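Local structure of hydrazine synthase subunit beta (Candidatus Kuenenia stuttgartiensis, 5C2V) at residues B[136-148]-B[158-171]. The protein forms part of the hydrazine synthase complex, which condenses nitric oxide with ammonium to hydrazine, and may modulate passage of the hydroxylamine intermediate between active sites. Sequence-based numbering, arbitrary orientation.
Sequences SIYTSDYGPRMVE and AILDTVGSINRSVD
With OG beside its own backbone N and anti to the carbonyl carbon (chi1 -59°), S140 presents N and OG together to the carboxylate of D171. S140 N meets D171 OD2 at 2.6 Å in a nearly straight bond (N-H...O 165°). S140 OG donates to D171 OD1 at 2.7 Å. Both oxygens are met on their syn sides, though tilted out of the carboxylate plane, so this two-pronged grip should fix the rotation of the carboxylate. T162 likewise turns OG1 beside its backbone N (chi1 -66°) and donates to Y142 O at 2.7 Å, tying loop 138-143 to segment 158-171. L160 packs against the loop with both methyls: CD1 lies 3.4 Å from D141 N, while CD2 packs on T139 CB at 3.7 Å and on the ring of P144.

Beyond the loop the chain pairs as an antiparallel hairpin, R145 N bonding to I159 O at 2.9 Å. P144, L160, V147 and A158 share one face; on the other, I159 CD1 touches M146 CB at 3.8 Å. A water bridges R145 NH1 and D161 OD2, but R145 NH2 salt-bridges E69 of the gamma subunit and D161 OD2 pairs with R193. In the beta-propeller, loop 138-143 carries the chain from strand 132-137, outermost in one four-stranded blade, into strand 144-149 of the next, with strand 122-127 against V147 and A158 and strand 190-197 against M146 and I159.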
loop_
_atom_site.group_PDB
_atom_site.type_symbol
_atom_site.label_atom_id
_atom_site.label_comp_id
_atom_site.label_asym_id
_atom_site.label_seq_id
_atom_site.Cartn_x
_atom_site.Cartn_y
_atom_site.Cartn_z
ATOM N N SER B 136 43.043 27.512 -43.499
ATOM C CA SER B 136 41.700 27.269 -42.977
ATOM C C SER B 136 41.440 25.776 -42.810
ATOM O O SER B 136 41.823 24.971 -43.658
ATOM C CB SER B 136 40.640 27.890 -43.892
ATOM O OG SER B 136 40.800 29.294 -43.979
ATOM N N ILE B 137 40.799 25.413 -41.704
ATOM C CA ILE B 137 40.408 24.033 -41.450
ATOM C C ILE B 137 38.913 23.874 -41.694
ATOM O O ILE B 137 38.096 24.477 -40.999
ATOM C CB ILE B 137 40.746 23.598 -40.012
ATOM C CG1 ILE B 137 42.232 23.821 -39.722
ATOM C CG2 ILE B 137 40.363 22.144 -39.793
ATOM C CD1 ILE B 137 42.648 23.426 -38.321
ATOM N N TYR B 138 38.559 23.064 -42.686
ATOM C CA TYR B 138 37.163 22.903 -43.077
ATOM C C TYR B 138 36.442 21.897 -42.187
ATOM O O TYR B 138 36.874 20.754 -42.048
ATOM C CB TYR B 138 37.067 22.472 -44.543
ATOM C CG TYR B 138 37.536 23.523 -45.527
ATOM C CD1 TYR B 138 37.725 24.841 -45.129
ATOM C CD2 TYR B 138 37.790 23.196 -46.852
ATOM C CE1 TYR B 138 38.154 25.803 -46.024
ATOM C CE2 TYR B 138 38.218 24.152 -47.755
ATOM C CZ TYR B 138 38.399 25.453 -47.334
ATOM O OH TYR B 138 38.826 26.408 -48.229
ATOM N N THR B 139 35.337 22.332 -41.586
ATOM C CA THR B 139 34.571 21.482 -40.684
ATOM C C THR B 139 33.676 20.514 -41.452
ATOM O O THR B 139 33.644 20.525 -42.683
ATOM C CB THR B 139 33.706 22.318 -39.723
ATOM O OG1 THR B 139 32.710 23.030 -40.467
ATOM C CG2 THR B 139 34.568 23.308 -38.956
ATOM N N SER B 140 32.946 19.680 -40.717
ATOM C CA SER B 140 32.083 18.674 -41.324
ATOM C C SER B 140 30.776 19.274 -41.831
ATOM O O SER B 140 30.169 18.756 -42.769
ATOM C CB SER B 140 31.791 17.552 -40.327
ATOM O OG SER B 140 32.990 16.935 -39.893
ATOM N N ASP B 141 30.343 20.365 -41.207
ATOM C CA ASP B 141 29.125 21.043 -41.630
ATOM C C ASP B 141 29.223 22.544 -41.383
ATOM O O ASP B 141 30.223 23.035 -40.858
ATOM C CB ASP B 141 27.908 20.461 -40.907
ATOM C CG ASP B 141 26.696 20.336 -41.812
ATOM O OD1 ASP B 141 26.581 21.130 -42.769
ATOM O OD2 ASP B 141 25.861 19.440 -41.569
ATOM N N TYR B 142 28.174 23.267 -41.761
ATOM C CA TYR B 142 28.192 24.725 -41.736
ATOM C C TYR B 142 28.012 25.340 -40.349
ATOM O O TYR B 142 27.461 24.718 -39.440
ATOM C CB TYR B 142 27.115 25.273 -42.673
ATOM C CG TYR B 142 27.346 24.945 -44.131
ATOM C CD1 TYR B 142 28.497 25.366 -44.781
ATOM C CD2 TYR B 142 26.404 24.235 -44.864
ATOM C CE1 TYR B 142 28.714 25.073 -46.114
ATOM C CE2 TYR B 142 26.610 23.942 -46.200
ATOM C CZ TYR B 142 27.767 24.366 -46.820
ATOM O OH TYR B 142 27.984 24.080 -48.148
ATOM N N GLY B 143 28.484 26.574 -40.209
ATOM C CA GLY B 143 28.251 27.378 -39.022
ATOM C C GLY B 143 28.916 26.985 -37.714
ATOM O O GLY B 143 28.221 26.793 -36.716
ATOM N N PRO B 144 30.254 26.837 -37.702
ATOM C CA PRO B 144 30.845 26.665 -36.370
ATOM C C PRO B 144 30.609 27.906 -35.513
ATOM O O PRO B 144 30.952 29.007 -35.939
ATOM C CB PRO B 144 32.341 26.478 -36.662
ATOM C CG PRO B 144 32.428 26.157 -38.125
ATOM C CD PRO B 144 31.267 26.838 -38.770
ATOM N N ARG B 145 30.041 27.730 -34.325
ATOM C CA ARG B 145 29.780 28.863 -33.438
ATOM C C ARG B 145 30.998 29.273 -32.615
ATOM O O ARG B 145 31.307 30.456 -32.479
ATOM C CB ARG B 145 28.610 28.540 -32.505
ATOM C CG ARG B 145 28.218 29.677 -31.573
ATOM C CD ARG B 145 27.947 30.963 -32.338
ATOM N NE ARG B 145 27.471 32.027 -31.460
ATOM C CZ ARG B 145 26.203 32.420 -31.381
ATOM N NH1 ARG B 145 25.281 31.844 -32.138
ATOM N NH2 ARG B 145 25.859 33.395 -30.549
ATOM N N MET B 146 31.685 28.274 -32.073
ATOM C CA MET B 146 32.773 28.493 -31.130
ATOM C C MET B 146 33.726 27.305 -31.189
ATOM O O MET B 146 33.317 26.204 -31.558
ATOM C CB MET B 146 32.212 28.682 -29.713
ATOM C CG MET B 146 33.237 28.725 -28.588
ATOM S SD MET B 146 34.360 30.130 -28.676
ATOM C CE MET B 146 33.435 31.356 -27.756
ATOM N N VAL B 147 34.991 27.515 -30.840
ATOM C CA VAL B 147 35.901 26.391 -30.690
ATOM C C VAL B 147 36.328 26.270 -29.235
ATOM O O VAL B 147 35.954 27.097 -28.411
ATOM C CB VAL B 147 37.146 26.554 -31.576
ATOM C CG1 VAL B 147 36.765 26.468 -33.045
ATOM C CG2 VAL B 147 37.842 27.871 -31.271
ATOM N N GLU B 148 37.085 25.225 -28.918
ATOM C CA GLU B 148 37.745 25.114 -27.620
ATOM C C GLU B 148 38.998 24.252 -27.752
ATOM O O GLU B 148 38.992 23.260 -28.480
ATOM C CB GLU B 148 36.787 24.537 -26.573
ATOM C CG GLU B 148 37.415 24.209 -25.221
ATOM C CD GLU B 148 37.597 25.422 -24.326
ATOM O OE1 GLU B 148 37.319 25.311 -23.113
ATOM O OE2 GLU B 148 38.036 26.480 -24.820
ATOM N N ALA B 158 34.966 21.828 -32.074
ATOM C CA ALA B 158 34.170 22.909 -32.646
ATOM C C ALA B 158 32.693 22.550 -32.686
ATOM O O ALA B 158 32.305 21.557 -33.300
ATOM C CB ALA B 158 34.666 23.251 -34.040
ATOM N N ILE B 159 31.870 23.357 -32.026
ATOM C CA ILE B 159 30.430 23.174 -32.116
ATOM C C ILE B 159 29.932 23.698 -33.452
ATOM O O ILE B 159 30.151 24.860 -33.804
ATOM C CB ILE B 159 29.674 23.883 -30.977
ATOM C CG1 ILE B 159 30.236 25.287 -30.746
ATOM C CG2 ILE B 159 29.749 23.062 -29.701
ATOM C CD1 ILE B 159 29.423 26.114 -29.784
ATOM N N LEU B 160 29.256 22.834 -34.199
ATOM C CA LEU B 160 28.674 23.248 -35.459
ATOM C C LEU B 160 27.199 23.511 -35.243
ATOM O O LEU B 160 26.419 22.587 -35.017
ATOM C CB LEU B 160 28.873 22.185 -36.539
ATOM C CG LEU B 160 30.267 21.576 -36.673
ATOM C CD1 LEU B 160 30.279 20.541 -37.786
ATOM C CD2 LEU B 160 31.307 22.656 -36.925
ATOM N N ASP B 161 26.819 24.779 -35.324
ATOM C CA ASP B 161 25.421 25.135 -35.209
ATOM C C ASP B 161 24.953 25.343 -36.635
ATOM O O ASP B 161 25.303 26.329 -37.284
ATOM C CB ASP B 161 25.239 26.389 -34.350
ATOM C CG ASP B 161 23.788 26.677 -34.031
ATOM O OD1 ASP B 161 22.973 25.732 -34.051
ATOM O OD2 ASP B 161 23.464 27.849 -33.746
ATOM N N THR B 162 24.151 24.403 -37.114
ATOM C CA THR B 162 23.863 24.306 -38.533
ATOM C C THR B 162 22.402 24.604 -38.798
ATOM O O THR B 162 21.519 23.871 -38.354
ATOM C CB THR B 162 24.218 22.912 -39.081
ATOM O OG1 THR B 162 25.635 22.715 -38.999
ATOM C CG2 THR B 162 23.784 22.783 -40.532
ATOM N N VAL B 163 22.156 25.692 -39.518
ATOM C CA VAL B 163 20.798 26.115 -39.814
ATOM C C VAL B 163 20.061 25.039 -40.604
ATOM O O VAL B 163 20.653 24.342 -41.430
ATOM C CB VAL B 163 20.782 27.446 -40.589
ATOM C CG1 VAL B 163 21.406 28.547 -39.748
ATOM C CG2 VAL B 163 21.521 27.308 -41.911
ATOM N N GLY B 164 18.773 24.888 -40.318
ATOM C CA GLY B 164 17.949 23.901 -40.989
ATOM C C GLY B 164 18.294 22.472 -40.620
ATOM O O GLY B 164 17.992 21.543 -41.368
ATOM N N SER B 165 18.923 22.291 -39.463
ATOM C CA SER B 165 19.319 20.957 -39.024
ATOM C C SER B 165 18.793 20.614 -37.634
ATOM O O SER B 165 18.949 21.384 -36.685
ATOM C CB SER B 165 20.842 20.822 -39.040
ATOM O OG SER B 165 21.236 19.537 -38.593
ATOM N N ILE B 166 18.158 19.450 -37.531
ATOM C CA ILE B 166 17.736 18.910 -36.246
ATOM C C ILE B 166 18.914 18.269 -35.529
ATOM O O ILE B 166 19.076 18.418 -34.317
ATOM C CB ILE B 166 16.618 17.874 -36.413
ATOM C CG1 ILE B 166 15.360 18.551 -36.946
ATOM C CG2 ILE B 166 16.317 17.185 -35.092
ATOM C CD1 ILE B 166 14.258 17.591 -37.237
ATOM N N ASN B 167 19.754 17.576 -36.287
ATOM C CA ASN B 167 20.919 16.947 -35.696
ATOM C C ASN B 167 22.134 17.821 -35.945
ATOM O O ASN B 167 22.624 17.933 -37.069
ATOM C CB ASN B 167 21.132 15.545 -36.272
ATOM C CG ASN B 167 19.832 14.789 -36.462
ATOM O OD1 ASN B 167 19.360 14.100 -35.556
ATOM N ND2 ASN B 167 19.250 14.909 -37.649
ATOM N N ARG B 168 22.613 18.438 -34.872
ATOM C CA ARG B 168 23.732 19.360 -34.948
ATOM C C ARG B 168 24.896 18.747 -34.190
ATOM O O ARG B 168 24.709 18.141 -33.135
ATOM C CB ARG B 168 23.344 20.728 -34.382
ATOM C CG ARG B 168 22.214 21.398 -35.157
ATOM C CD ARG B 168 21.886 22.780 -34.610
ATOM N NE ARG B 168 20.588 23.261 -35.078
ATOM C CZ ARG B 168 20.372 24.472 -35.583
ATOM N NH1 ARG B 168 21.370 25.337 -35.692
ATOM N NH2 ARG B 168 19.155 24.818 -35.980
ATOM N N SER B 169 26.098 18.894 -34.733
ATOM C CA SER B 169 27.216 18.087 -34.273
ATOM C C SER B 169 28.397 18.879 -33.731
ATOM O O SER B 169 28.385 20.110 -33.685
ATOM C CB SER B 169 27.695 17.189 -35.414
ATOM O OG SER B 169 28.045 17.960 -36.550
ATOM N N VAL B 170 29.415 18.134 -33.316
ATOM C CA VAL B 170 30.665 18.688 -32.823
ATOM C C VAL B 170 31.824 17.999 -33.534
ATOM O O VAL B 170 31.874 16.767 -33.611
ATOM C CB VAL B 170 30.811 18.510 -31.298
ATOM C CG1 VAL B 170 32.170 19.004 -30.829
ATOM C CG2 VAL B 170 29.692 19.236 -30.566
ATOM N N ASP B 171 32.742 18.800 -34.065
ATOM C CA ASP B 171 33.905 18.277 -34.767
ATOM C C ASP B 171 35.129 18.205 -33.864
ATOM O O ASP B 171 35.387 19.113 -33.070
ATOM C CB ASP B 171 34.224 19.134 -35.994
ATOM C CG ASP B 171 33.452 18.704 -37.222
ATOM O OD1 ASP B 171 32.983 17.547 -37.256
ATOM O OD2 ASP B 171 33.321 19.518 -38.159
HETATM O O HOH W 1 25.491 30.201 -34.455
#